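Solute-binding protein from Thermoactinomyces vulgaris binds maltodextrins such as maltotetraose and probably also cyclodextrins, and probably delivers them to a membrane transporter for uptake. Local coordinates of one contact, PDB 2ZYO (chain A, 1.55 Å), residues Ala132-Lys137 and Ala243-Gly248, beside the matching contact of the related maltose ABC transporter, periplasmic maltose-binding protein from Thermotoga maritima, PDB 2GHA (chain B, 1.60 Å), residues Ala112-Lys117 and Ala224-Gly229. One frame, after least-squares fit of the local backbone (RMSD 0.26 Å); residues are numbered along the deposited sequences.

Structure 1 (2ZYO); sequences ALIYNK and AAVING.
Ile134 and Val245 face each other as a hydrogen-bonded pair of two antiparallel strands, 120-136 and 242-247, in a mixed sheet of the solute-binding protein fold. Strand 165-169 flanks one side and 262-265 the other. The tight part is this pair: Val245 N reaches Ile134 O at 2.8 Å, and CG2 of Val245, placed between its own backbone N and carbonyl carbon, lies 3.8 Å from CB of Ile134. Alongside, CD1 of Ile134 ends 3.7 Å from CB of Asn247. On the other face of the sheet CB of Ala244 meets CD1 of Leu133 at 4.0 Å and CB of Tyr135 at 4.1 Å, while the Tyr135 ring swings off the strand pair. Asn136 N closes that end on Ala243 O, and Lys137 beyond it is exposed, the looser side of an otherwise buried contact. At the opposite end ND2 of Asn247 bonds to the hydroxyl of Tyr255, and its OD1 to that of Tyr176, a sugar-pocket residue; this side chain lies about 6 Å from a bound glucose unit.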
loop_
_atom_site.group_PDB
_atom_site.type_symbol
_atom_site.label_atom_id
_atom_site.label_comp_id
_atom_site.label_asym_id
_atom_site.label_seq_id
_atom_site.Cartn_x
_atom_site.Cartn_y
_atom_site.Cartn_z
ATOM N N ALA A 132 -4.596 3.730 -8.862
ATOM C CA ALA A 132 -5.538 3.439 -9.938
ATOM C C ALA A 132 -5.558 4.648 -10.853
ATOM O O ALA A 132 -4.803 5.602 -10.633
ATOM C CB ALA A 132 -6.930 3.150 -9.382
ATOM N N LEU A 133 -6.409 4.617 -11.873
ATOM C CA LEU A 133 -6.543 5.759 -12.768
ATOM C C LEU A 133 -7.569 6.730 -12.198
ATOM O O LEU A 133 -8.774 6.462 -12.219
ATOM C CB LEU A 133 -6.924 5.313 -14.184
ATOM C CG LEU A 133 -6.715 6.357 -15.286
ATOM C CD1 LEU A 133 -5.232 6.600 -15.559
ATOM C CD2 LEU A 133 -7.433 5.931 -16.552
ATOM N N ILE A 134 -7.075 7.845 -11.664
ATOM C CA ILE A 134 -7.936 8.899 -11.138
ATOM C C ILE A 134 -8.094 9.941 -12.230
ATOM O O ILE A 134 -7.102 10.426 -12.774
ATOM C CB ILE A 134 -7.343 9.556 -9.871
ATOM C CG1 ILE A 134 -7.040 8.498 -8.799
ATOM C CG2 ILE A 134 -8.289 10.625 -9.328
ATOM C CD1 ILE A 134 -6.246 9.030 -7.606
ATOM N N TYR A 135 -9.336 10.283 -12.560
ATOM C CA TYR A 135 -9.580 11.192 -13.674
ATOM C C TYR A 135 -10.556 12.324 -13.372
ATOM O O TYR A 135 -11.391 12.223 -12.473
ATOM C CB TYR A 135 -9.972 10.422 -14.948
ATOM C CG TYR A 135 -11.250 9.608 -14.875
ATOM C CD1 TYR A 135 -12.441 10.102 -15.401
ATOM C CD2 TYR A 135 -11.257 8.328 -14.318
ATOM C CE1 TYR A 135 -13.614 9.356 -15.354
ATOM C CE2 TYR A 135 -12.425 7.573 -14.267
ATOM C CZ TYR A 135 -13.597 8.092 -14.788
ATOM O OH TYR A 135 -14.751 7.348 -14.743
ATOM N N ASN A 136 -10.403 13.412 -14.121
ATOM C CA ASN A 136 -11.272 14.572 -14.031
ATOM C C ASN A 136 -12.453 14.365 -14.974
ATOM O O ASN A 136 -12.277 14.342 -16.192
ATOM C CB ASN A 136 -10.478 15.827 -14.416
ATOM C CG ASN A 136 -11.268 17.115 -14.243
ATOM O OD1 ASN A 136 -12.497 17.128 -14.301
ATOM N ND2 ASN A 136 -10.550 18.215 -14.052
ATOM N N LYS A 137 -13.649 14.215 -14.403
ATOM C CA LYS A 137 -14.858 13.901 -15.179
ATOM C C LYS A 137 -15.257 14.981 -16.193
ATOM O O LYS A 137 -16.031 14.716 -17.115
ATOM C CB LYS A 137 -16.032 13.570 -14.249
ATOM C CG LYS A 137 -15.932 12.195 -13.600
ATOM C CD LYS A 137 -17.111 11.939 -12.671
ATOM C CE LYS A 137 -17.182 10.477 -12.249
ATOM N NZ LYS A 137 -18.409 10.194 -11.451
ATOM N N ALA A 243 -6.290 15.527 -17.317
ATOM C CA ALA A 243 -7.410 14.606 -17.502
ATOM C C ALA A 243 -7.340 13.403 -16.567
ATOM O O ALA A 243 -8.344 13.030 -15.963
ATOM C CB ALA A 243 -7.498 14.154 -18.948
ATOM N N ALA A 244 -6.155 12.804 -16.448
ATOM C CA ALA A 244 -5.983 11.606 -15.634
ATOM C C ALA A 244 -4.616 11.545 -14.968
ATOM O O ALA A 244 -3.613 11.977 -15.540
ATOM C CB ALA A 244 -6.214 10.355 -16.476
ATOM N N VAL A 245 -4.595 11.018 -13.747
ATOM C CA VAL A 245 -3.354 10.698 -13.052
ATOM C C VAL A 245 -3.376 9.236 -12.611
ATOM O O VAL A 245 -4.441 8.612 -12.563
ATOM C CB VAL A 245 -3.101 11.616 -11.813
ATOM C CG1 VAL A 245 -3.065 13.090 -12.213
ATOM C CG2 VAL A 245 -4.137 11.376 -10.714
ATOM N N ILE A 246 -2.197 8.691 -12.320
ATOM C CA ILE A 246 -2.101 7.402 -11.651
ATOM C C ILE A 246 -1.673 7.695 -10.218
ATOM O O ILE A 246 -0.555 8.150 -9.974
ATOM C CB ILE A 246 -1.114 6.437 -12.352
ATOM C CG1 ILE A 246 -1.582 6.146 -13.782
ATOM C CG2 ILE A 246 -0.977 5.138 -11.553
ATOM C CD1 ILE A 246 -0.609 5.337 -14.612
ATOM N N ASN A 247 -2.584 7.464 -9.278
ATOM C CA ASN A 247 -2.339 7.785 -7.877
ATOM C C ASN A 247 -3.266 6.986 -6.974
ATOM O O ASN A 247 -4.173 6.308 -7.457
ATOM C CB ASN A 247 -2.518 9.290 -7.640
ATOM C CG ASN A 247 -1.642 9.819 -6.516
ATOM O OD1 ASN A 247 -0.948 9.059 -5.830
ATOM N ND2 ASN A 247 -1.666 11.136 -6.325
ATOM N N GLY A 248 -3.026 7.061 -5.668
ATOM C CA GLY A 248 -3.794 6.288 -4.700
ATOM C C GLY A 248 -4.881 7.075 -3.995
ATOM O O GLY A 248 -5.025 8.278 -4.217
#

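Structure 2 (2GHA); sequences ALIYNK and AMIING.
Between Ile114 and Ile226, a hydrogen-bonded antiparallel pair, the packing is tight: Ile226 N reaches Ile114 O at 2.8 Å, and CG1 of Ile226, placed between its own backbone N and carbonyl carbon (chi1 65°), lies 3.8 Å from CB of Ile114. Alongside, CD1 of Ile114 ends 3.9 Å from CB of Asn228. On the other face of the sheet CB of Met225 meets CD1 of Leu113 at 4.2 Å, and its CG comes within 4.0 Å of CB of Tyr115. With CG anti to the carbonyl carbon, the methionine chain then leaves the partner strand and packs on Leu130, Ile133 and Ala134 of helix 127-140. The Tyr115 ring swings off the strand pair. Asn116 N closes that end on Ala224 O, and Lys117 beyond it is partly exposed, the looser side of an otherwise buried contact. At the opposite end ND2 of Asn228 bonds to the hydroxyls of Tyr236 and Tyr211; this side chain lies about 6 Å from a glucose unit of the bound sugar.

Structure 1 against structure 2
The larger exchange is Ala244(A) against Met225(B). Their CB atoms coincide within the error, but CG, SD and CE of Met225(B) have no counterpart in the alanine side chain, and no well-ordered atom of the two segments in structure 1 stands in their place. The first part of the side chain keeps its company: CB meets CD1 of the leucine on the partner strand in both, 4.0 Å from Ala244(A) to Leu133(A) and 4.2 Å from Met225(B) to Leu113(B), and Tyr135(A) and Tyr115(B) are touched in both. The methionine adds apolar bulk to a buried face while the compared CA atoms coincide within the error, and probably extends the packing away from the partner strand.

At Val245(A) against Ile226(B) the branches match by place and not by name. CG2 of Val245(A) and CG1 of Ile226(B) are 0.3 Å apart after superposition, and CG1 of Val245(A) and CG2 of Ile226(B) are 0.4 Å apart. CB of Val245(A) stands 4.3 Å from Ile134(A) O, as CB of Ile226(B) does from Ile114(B) O.

The side chains of Ile134(A), Asn136(A), Ile246(A) and Asn247(A) and their counterparts Ile114(B), Asn116(B), Ile227(B) and Asn228(B) keep their places. Backbone bonds such as Val245(A) N to Ile134(A) O and Ile226(B) N to Ile114(B) O, both 2.8 Å, join the two strands in the same way.

Structure 2 (2GHA)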
loop_
_atom_site.group_PDB
_atom_site.type_symbol
_atom_site.label_atom_id
_atom_site.label_comp_id
_atom_site.label_asym_id
_atom_site.label_seq_id
_atom_site.Cartn_x
_atom_site.Cartn_y
_atom_site.Cartn_z
ATOM N N ALA B 112 -4.369 3.753 -8.804
ATOM C CA ALA B 112 -5.415 3.506 -9.783
ATOM C C ALA B 112 -5.445 4.713 -10.710
ATOM O O ALA B 112 -4.719 5.675 -10.493
ATOM C CB ALA B 112 -6.721 3.323 -9.095
ATOM N N LEU B 113 -6.279 4.643 -11.730
ATOM C CA LEU B 113 -6.541 5.784 -12.575
ATOM C C LEU B 113 -7.534 6.700 -11.883
ATOM O O LEU B 113 -8.665 6.292 -11.570
ATOM C CB LEU B 113 -7.143 5.342 -13.908
ATOM C CG LEU B 113 -7.233 6.435 -14.981
ATOM C CD1 LEU B 113 -5.863 6.737 -15.556
ATOM C CD2 LEU B 113 -8.217 5.980 -16.072
ATOM N N ILE B 114 -7.125 7.944 -11.664
ATOM C CA ILE B 114 -8.022 8.959 -11.141
ATOM C C ILE B 114 -8.202 9.927 -12.286
ATOM O O ILE B 114 -7.222 10.381 -12.890
ATOM C CB ILE B 114 -7.438 9.642 -9.874
ATOM C CG1 ILE B 114 -7.108 8.563 -8.839
ATOM C CG2 ILE B 114 -8.441 10.676 -9.291
ATOM C CD1 ILE B 114 -6.395 9.118 -7.618
ATOM N N TYR B 115 -9.454 10.238 -12.606
ATOM C CA TYR B 115 -9.718 11.044 -13.799
ATOM C C TYR B 115 -10.721 12.153 -13.492
ATOM O O TYR B 115 -11.569 12.020 -12.604
ATOM C CB TYR B 115 -10.147 10.150 -14.963
ATOM C CG TYR B 115 -11.422 9.397 -14.727
ATOM C CD1 TYR B 115 -12.625 9.851 -15.251
ATOM C CD2 TYR B 115 -11.442 8.233 -13.966
ATOM C CE1 TYR B 115 -13.812 9.175 -15.028
ATOM C CE2 TYR B 115 -12.634 7.544 -13.725
ATOM C CZ TYR B 115 -13.823 8.015 -14.264
ATOM O OH TYR B 115 -14.990 7.309 -13.993
ATOM N N ASN B 116 -10.544 13.286 -14.155
ATOM C CA ASN B 116 -11.383 14.450 -13.989
ATOM C C ASN B 116 -12.473 14.346 -15.038
ATOM O O ASN B 116 -12.199 14.451 -16.238
ATOM C CB ASN B 116 -10.541 15.720 -14.144
ATOM C CG ASN B 116 -11.337 17.031 -13.919
ATOM O OD1 ASN B 116 -12.538 17.107 -14.189
ATOM N ND2 ASN B 116 -10.644 18.072 -13.449
ATOM N N LYS B 117 -13.704 14.165 -14.571
ATOM C CA LYS B 117 -14.843 13.919 -15.450
ATOM C C LYS B 117 -15.172 15.130 -16.336
ATOM O O LYS B 117 -15.869 14.975 -17.351
ATOM C CB LYS B 117 -16.063 13.476 -14.627
ATOM C CG LYS B 117 -15.901 12.111 -13.973
ATOM C CD LYS B 117 -17.076 11.796 -13.090
ATOM C CE LYS B 117 -16.926 10.448 -12.368
ATOM N NZ LYS B 117 -18.073 10.181 -11.459
ATOM N N ALA B 224 -6.210 15.829 -16.714
ATOM C CA ALA B 224 -7.364 14.986 -17.022
ATOM C C ALA B 224 -7.314 13.632 -16.362
ATOM O O ALA B 224 -8.340 13.141 -15.899
ATOM C CB ALA B 224 -7.545 14.828 -18.503
ATOM N N MET B 225 -6.124 13.031 -16.348
ATOM C CA MET B 225 -5.959 11.665 -15.855
ATOM C C MET B 225 -4.627 11.534 -15.134
ATOM O O MET B 225 -3.595 12.002 -15.630
ATOM C CB MET B 225 -5.944 10.678 -17.025
ATOM C CG MET B 225 -7.280 10.552 -17.778
ATOM S SD MET B 225 -7.237 9.459 -19.220
ATOM C CE MET B 225 -6.145 10.366 -20.306
ATOM N N ILE B 226 -4.643 10.815 -14.022
ATOM C CA ILE B 226 -3.408 10.475 -13.304
ATOM C C ILE B 226 -3.451 9.054 -12.778
ATOM O O ILE B 226 -4.512 8.425 -12.772
ATOM C CB ILE B 226 -3.135 11.428 -12.120
ATOM C CG1 ILE B 226 -4.214 11.299 -11.040
ATOM C CG2 ILE B 226 -3.005 12.896 -12.597
ATOM C CD1 ILE B 226 -3.913 12.126 -9.753
ATOM N N ILE B 227 -2.278 8.547 -12.391
ATOM C CA ILE B 227 -2.212 7.268 -11.678
ATOM C C ILE B 227 -1.696 7.592 -10.289
ATOM O O ILE B 227 -0.533 7.971 -10.125
ATOM C CB ILE B 227 -1.320 6.229 -12.362
ATOM C CG1 ILE B 227 -1.940 5.802 -13.707
ATOM C CG2 ILE B 227 -1.141 5.003 -11.449
ATOM C CD1 ILE B 227 -1.126 4.878 -14.520
ATOM N N ASN B 228 -2.591 7.462 -9.311
ATOM C CA ASN B 228 -2.324 7.840 -7.921
ATOM C C ASN B 228 -3.246 7.029 -7.012
ATOM O O ASN B 228 -4.116 6.308 -7.501
ATOM C CB ASN B 228 -2.542 9.352 -7.727
ATOM C CG ASN B 228 -1.770 9.935 -6.529
ATOM O OD1 ASN B 228 -1.060 9.214 -5.816
ATOM N ND2 ASN B 228 -1.925 11.235 -6.306
ATOM N N GLY B 229 -3.003 7.134 -5.712
ATOM C CA GLY B 229 -3.673 6.330 -4.717
ATOM C C GLY B 229 -4.771 7.064 -3.943
ATOM O O GLY B 229 -5.012 8.282 -4.079
#